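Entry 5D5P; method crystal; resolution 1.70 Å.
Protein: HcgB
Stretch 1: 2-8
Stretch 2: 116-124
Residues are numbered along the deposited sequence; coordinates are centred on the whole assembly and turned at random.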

ATOM      1  N   ASN A   2      -7.512 -16.949 -15.372  1.00 52.31           N
ATOM      2  CA  ASN A   2      -7.455 -16.939 -13.912  1.00 50.92           C
ATOM      3  C   ASN A   2      -6.117 -16.338 -13.446  1.00 47.88           C
ATOM      4  O   ASN A   2      -5.138 -16.381 -14.187  1.00 49.30           O
ATOM      5  CB  ASN A   2      -7.697 -18.357 -13.359  1.00 56.80           C
ATOM      6  CG  ASN A   2      -6.498 -19.305 -13.518  1.00 61.36           C
ATOM      7  OD1 ASN A   2      -5.332 -18.908 -13.467  1.00 62.73           O
ATOM      8  ND2 ASN A   2      -6.804 -20.578 -13.739  1.00 63.43           N
ATOM      9  N   ILE A   3      -6.052 -15.794 -12.235  1.00 42.21           N
ATOM     10  CA  ILE A   3      -4.807 -15.157 -11.824  1.00 37.52           C
ATOM     11  C   ILE A   3      -3.633 -16.125 -11.657  1.00 36.78           C
ATOM     12  O   ILE A   3      -2.498 -15.689 -11.794  1.00 32.42           O
ATOM     13  CB  ILE A   3      -4.976 -14.290 -10.541  1.00 43.74           C
ATOM     14  CG1 ILE A   3      -5.471 -15.089  -9.349  1.00 44.42           C
ATOM     15  CG2 ILE A   3      -5.919 -13.101 -10.825  1.00 41.96           C
ATOM     16  CD1 ILE A   3      -5.444 -14.262  -8.093  1.00 42.33           C
ATOM     17  N   GLU A   4      -3.868 -17.393 -11.316  1.00 39.77           N
ATOM     18  CA  GLU A   4      -2.742 -18.348 -11.270  1.00 40.70           C
ATOM     19  C   GLU A   4      -1.959 -18.325 -12.567  1.00 39.00           C
ATOM     20  O   GLU A   4      -0.730 -18.461 -12.588  1.00 36.77           O
ATOM     21  CB  GLU A   4      -3.185 -19.784 -11.054  1.00 50.71           C
ATOM     22  CG  GLU A   4      -3.647 -20.188  -9.687  1.00 56.10           C
ATOM     23  CD  GLU A   4      -4.457 -21.472  -9.758  1.00 63.12           C
ATOM     24  OE1 GLU A   4      -4.523 -22.107 -10.840  1.00 64.99           O
ATOM     25  OE2 GLU A   4      -5.014 -21.863  -8.718  1.00 65.71           O
ATOM     26  N   ASN A   5      -2.718 -18.279 -13.652  1.00 37.74           N
ATOM     27  CA  ASN A   5      -2.175 -18.321 -14.989  1.00 40.33           C
ATOM     28  C   ASN A   5      -1.425 -17.061 -15.324  1.00 39.72           C
ATOM     29  O   ASN A   5      -0.320 -17.118 -15.867  1.00 41.19           O
ATOM     30  CB  ASN A   5      -3.288 -18.547 -15.995  1.00 53.37           C
ATOM     31  CG  ASN A   5      -3.871 -19.926 -15.906  1.00 58.56           C
ATOM     32  OD1 ASN A   5      -3.185 -20.889 -15.558  1.00 57.49           O
ATOM     33  ND2 ASN A   5      -5.150 -20.034 -16.230  1.00 64.26           N
ATOM     34  N   THR A   6      -2.039 -15.914 -15.018  1.00 38.04           N
ATOM     35  CA  THR A   6      -1.406 -14.635 -15.322  1.00 38.05           C
ATOM     36  C   THR A   6      -0.159 -14.498 -14.476  1.00 36.96           C
ATOM     37  O   THR A   6       0.854 -13.993 -14.951  1.00 38.13           O
ATOM     38  CB  THR A   6      -2.349 -13.426 -15.114  1.00 37.41           C
ATOM     39  OG1 THR A   6      -2.724 -13.323 -13.736  1.00 38.37           O
ATOM     40  CG2 THR A   6      -3.596 -13.558 -16.000  1.00 40.22           C
ATOM     41  N   ILE A   7      -0.212 -14.985 -13.232  1.00 34.68           N
ATOM     42  CA  ILE A   7       0.951 -14.933 -12.363  1.00 33.89           C
ATOM     43  C   ILE A   7       2.079 -15.825 -12.878  1.00 35.84           C
ATOM     44  O   ILE A   7       3.222 -15.385 -12.969  1.00 36.54           O
ATOM     45  CB  ILE A   7       0.592 -15.328 -10.912  1.00 31.87           C
ATOM     46  CG1 ILE A   7      -0.300 -14.252 -10.302  1.00 33.51           C
ATOM     47  CG2 ILE A   7       1.841 -15.538 -10.110  1.00 32.01           C
ATOM     48  CD1 ILE A   7      -0.901 -14.638  -8.965  1.00 30.96           C
ATOM     49  N   LYS A   8       1.757 -17.063 -13.239  1.00 37.22           N
ATOM     50  CA  LYS A   8       2.772 -17.977 -13.727  1.00 39.77           C
ATOM     51  C   LYS A   8       3.439 -17.380 -14.982  1.00 41.71           C
ATOM     52  O   LYS A   8       4.652 -17.351 -15.090  1.00 42.82           O
ATOM     53  CB  LYS A   8       2.147 -19.348 -14.024  1.00 41.90           C
ATOM     54  CG  LYS A   8       3.119 -20.460 -14.390  1.00 46.08           C
ATOM     55  CD  LYS A   8       2.344 -21.741 -14.663  1.00 52.09           C
ATOM     56  CE  LYS A   8       3.244 -22.921 -15.058  1.00 60.12           C
ATOM     57  NZ  LYS A   8       3.829 -22.809 -16.431  1.00 65.18           N
ATOM     58  N   MET A 116      -8.042  -8.451  -1.481  1.00 17.39           N
ATOM     59  CA  MET A 116      -7.231  -9.656  -1.512  1.00 19.45           C
ATOM     60  C   MET A 116      -8.049 -10.869  -1.961  1.00 21.17           C
ATOM     61  O   MET A 116      -9.273 -10.919  -1.772  1.00 21.90           O
ATOM     62  CB  MET A 116      -6.627  -9.887  -0.135  1.00 20.56           C
ATOM     63  CG  MET A 116      -5.644  -8.764   0.249  1.00 17.73           C
ATOM     64  SD  MET A 116      -5.330  -8.741   2.038  1.00 27.95           S
ATOM     65  CE  MET A 116      -4.666 -10.352   2.368  1.00 28.25           C
ATOM     66  N   ASP A 117      -7.387 -11.871  -2.540  1.00 21.13           N
ATOM     67  CA  ASP A 117      -8.145 -13.045  -2.956  1.00 26.02           C
ATOM     68  C   ASP A 117      -8.035 -14.142  -1.884  1.00 23.42           C
ATOM     69  O   ASP A 117      -7.536 -13.908  -0.782  1.00 21.57           O
ATOM     70  CB  ASP A 117      -7.682 -13.559  -4.336  1.00 28.84           C
ATOM     71  CG  ASP A 117      -6.407 -14.400  -4.275  1.00 34.25           C
ATOM     72  OD1 ASP A 117      -5.695 -14.390  -3.261  1.00 24.40           O
ATOM     73  OD2 ASP A 117      -6.167 -15.170  -5.229  1.00 45.21           O
ATOM     74  N   LYS A 118      -8.517 -15.330  -2.220  1.00 23.20           N
ATOM     75  CA  LYS A 118      -8.663 -16.391  -1.225  1.00 23.55           C
ATOM     76  C   LYS A 118      -7.352 -16.889  -0.657  1.00 24.11           C
ATOM     77  O   LYS A 118      -7.354 -17.537   0.389  1.00 25.41           O
ATOM     78  CB  LYS A 118      -9.440 -17.564  -1.834  1.00 28.62           C
ATOM     79  CG  LYS A 118      -8.773 -18.120  -3.067  1.00 37.61           C
ATOM     80  CD  LYS A 118      -9.568 -19.279  -3.667  1.00 43.89           C
ATOM     81  CE  LYS A 118      -8.992 -19.677  -5.020  1.00 47.23           C
ATOM     82  NZ  LYS A 118      -7.543 -20.002  -4.913  1.00 46.85           N
ATOM     83  N   LYS A 119      -6.247 -16.599  -1.346  1.00 21.85           N
ATOM     84  CA  LYS A 119      -4.893 -16.964  -0.869  1.00 19.80           C
ATOM     85  C   LYS A 119      -4.148 -15.825  -0.209  1.00 21.80           C
ATOM     86  O   LYS A 119      -3.009 -15.985   0.199  1.00 24.02           O
ATOM     87  CB  LYS A 119      -4.013 -17.452  -2.036  1.00 23.63           C
ATOM     88  CG  LYS A 119      -4.469 -18.745  -2.673  1.00 30.32           C
ATOM     89  CD  LYS A 119      -3.486 -19.221  -3.727  1.00 34.66           C
ATOM     90  CE  LYS A 119      -3.796 -20.641  -4.155  1.00 39.22           C
ATOM     91  NZ  LYS A 119      -3.014 -21.027  -5.335  1.00 46.11           N
ATOM     92  N   GLY A 120      -4.772 -14.664  -0.155  1.00 20.16           N
ATOM     93  CA  GLY A 120      -4.108 -13.492   0.406  1.00 20.89           C
ATOM     94  C   GLY A 120      -3.330 -12.671  -0.619  1.00 24.80           C
ATOM     95  O   GLY A 120      -2.673 -11.671  -0.267  1.00 21.78           O
ATOM     96  N   ARG A 121      -3.448 -13.036  -1.893  1.00 21.65           N
ATOM     97  CA  ARG A 121      -2.804 -12.235  -2.941  1.00 20.93           C
ATOM     98  C   ARG A 121      -3.473 -10.888  -3.095  1.00 23.04           C
ATOM     99  O   ARG A 121      -4.690 -10.787  -3.049  1.00 23.55           O
ATOM    100  CB  ARG A 121      -2.829 -12.983  -4.276  1.00 20.78           C
ATOM    101  CG  ARG A 121      -2.052 -14.260  -4.202  1.00 22.35           C
ATOM    102  CD  ARG A 121      -2.114 -15.068  -5.502  1.00 25.02           C
ATOM    103  NE  ARG A 121      -3.434 -15.660  -5.676  1.00 25.13           N
ATOM    104  CZ  ARG A 121      -3.686 -16.768  -6.375  1.00 27.12           C
ATOM    105  NH1 ARG A 121      -2.706 -17.408  -7.048  1.00 27.06           N
ATOM    106  NH2 ARG A 121      -4.934 -17.234  -6.422  1.00 28.17           N
ATOM    107  N   ILE A 122      -2.662  -9.853  -3.306  1.00 20.78           N
ATOM    108  CA  ILE A 122      -3.202  -8.499  -3.344  1.00 20.22           C
ATOM    109  C   ILE A 122      -3.587  -8.101  -4.764  1.00 19.00           C
ATOM    110  O   ILE A 122      -2.747  -8.110  -5.657  1.00 18.68           O
ATOM    111  CB  ILE A 122      -2.170  -7.501  -2.788  1.00 20.28           C
ATOM    112  CG1 ILE A 122      -1.971  -7.767  -1.297  1.00 24.09           C
ATOM    113  CG2 ILE A 122      -2.636  -6.051  -3.006  1.00 19.81           C
ATOM    114  CD1 ILE A 122      -0.700  -7.114  -0.770  1.00 25.45           C
ATOM    115  N   LEU A 123      -4.858  -7.738  -4.959  1.00 19.11           N
ATOM    116  CA  LEU A 123      -5.375  -7.456  -6.296  1.00 18.10           C
ATOM    117  C   LEU A 123      -5.345  -5.964  -6.627  1.00 17.02           C
ATOM    118  O   LEU A 123      -5.056  -5.568  -7.738  1.00 20.04           O
ATOM    119  CB  LEU A 123      -6.807  -7.992  -6.430  1.00 19.28           C
ATOM    120  CG  LEU A 123      -6.995  -9.451  -6.035  1.00 20.87           C
ATOM    121  CD1 LEU A 123      -8.436  -9.839  -6.278  1.00 23.30           C
ATOM    122  CD2 LEU A 123      -6.093 -10.333  -6.907  1.00 24.78           C
ATOM    123  N   THR A 124      -5.647  -5.148  -5.625  1.00 20.29           N
ATOM    124  CA  THR A 124      -5.686  -3.698  -5.796  1.00 19.02           C
ATOM    125  C   THR A 124      -5.793  -3.071  -4.410  1.00 19.25           C
ATOM    126  O   THR A 124      -5.953  -3.783  -3.437  1.00 21.23           O
ATOM    127  CB  THR A 124      -6.865  -3.247  -6.678  1.00 22.11           C
ATOM    128  OG1 THR A 124      -6.779  -1.831  -6.896  1.00 20.44           O
ATOM    129  CG2 THR A 124      -8.232  -3.567  -6.033  1.00 21.56           C
TER

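The first turns of an N-terminal helix, residues 3 to 8, rest against a hairpin-like segment in which a type I turn from Asp117 to Gly120 leads into the strand at 122–124. The backbones stay well apart: the closest CA pair, Ile3 CA and Leu123 CA, is 9.5 Å apart, and no hydrogen bond crosses. Side chains alone bridge the gap, burying a modest 252 Å².

The turn segment is held by bonds of its own. Asp117, at chi1 80° (p), turns its carboxylate back over the turn, where Asp117 OD1 accepts from Lys119 N and Arg121 N, both at 3.0 Å. The backbone adds Gly120 N to Asp117 O at 2.9 Å and Asp117 N to Arg121 O at 3.0 Å. Gly120 sits at phi 90°, psi 6°, where a CB would jam against the preceding carbonyl oxygen; the local backbone, rather than the helix, calls for glycine.

The other carboxylate oxygen fixes Arg121. Asp117 OD2 accepts from Arg121 NE at 2.8 Å and from Arg121 NH2 at 2.7 Å, in a salt bridge that holds the m, t, m arginine in a defined pose. These bonds occupy the edge of the guanidinium, and a face remains for a hydrocarbon. Ile3 takes it: its CB points toward the hairpin, and chi1 59° (p) with chi2 t carries Ile3 CD1 over one face of the group, 3.4 Å from Arg121 NE. Ile3 CD1 also lies 3.1 Å from Asp117 OD2, a tight approach to the salt bridge, and 4.2 Å from Leu123 CD2, an apolar contact. One terminal methyl thus touches three residues.

One helical turn on, Ile7 also directs its CB toward the hairpin. The m, t conformation brings Ile7 CD1 to 3.7 Å from Arg121 CD, so the arginine's aliphatic stem is used as well as its charged end. The i, i+4 spacing places both isoleucines on the same side of the helix, and Ile7 N to Ile3 O at 2.8 Å ties their backbones together.

Glu4 works at the margin. Its CB points sideways, but chi1 m places Glu4 CG near the plane of the guanidinium at its edge, 3.9 Å from Arg121 NH1; chi2 t then carries the chain on. Glu4 OE2 and Lys119 NZ are 4.0 Å apart, opposite charges too distant for a salt bridge.

At the helix start, Asn2 OD1 accepts from Asn5 N at 2.7 Å. The rule to read here is simple: an arginine held by an aspartate of its own stretch gives the isoleucines a fixed surface to pack on.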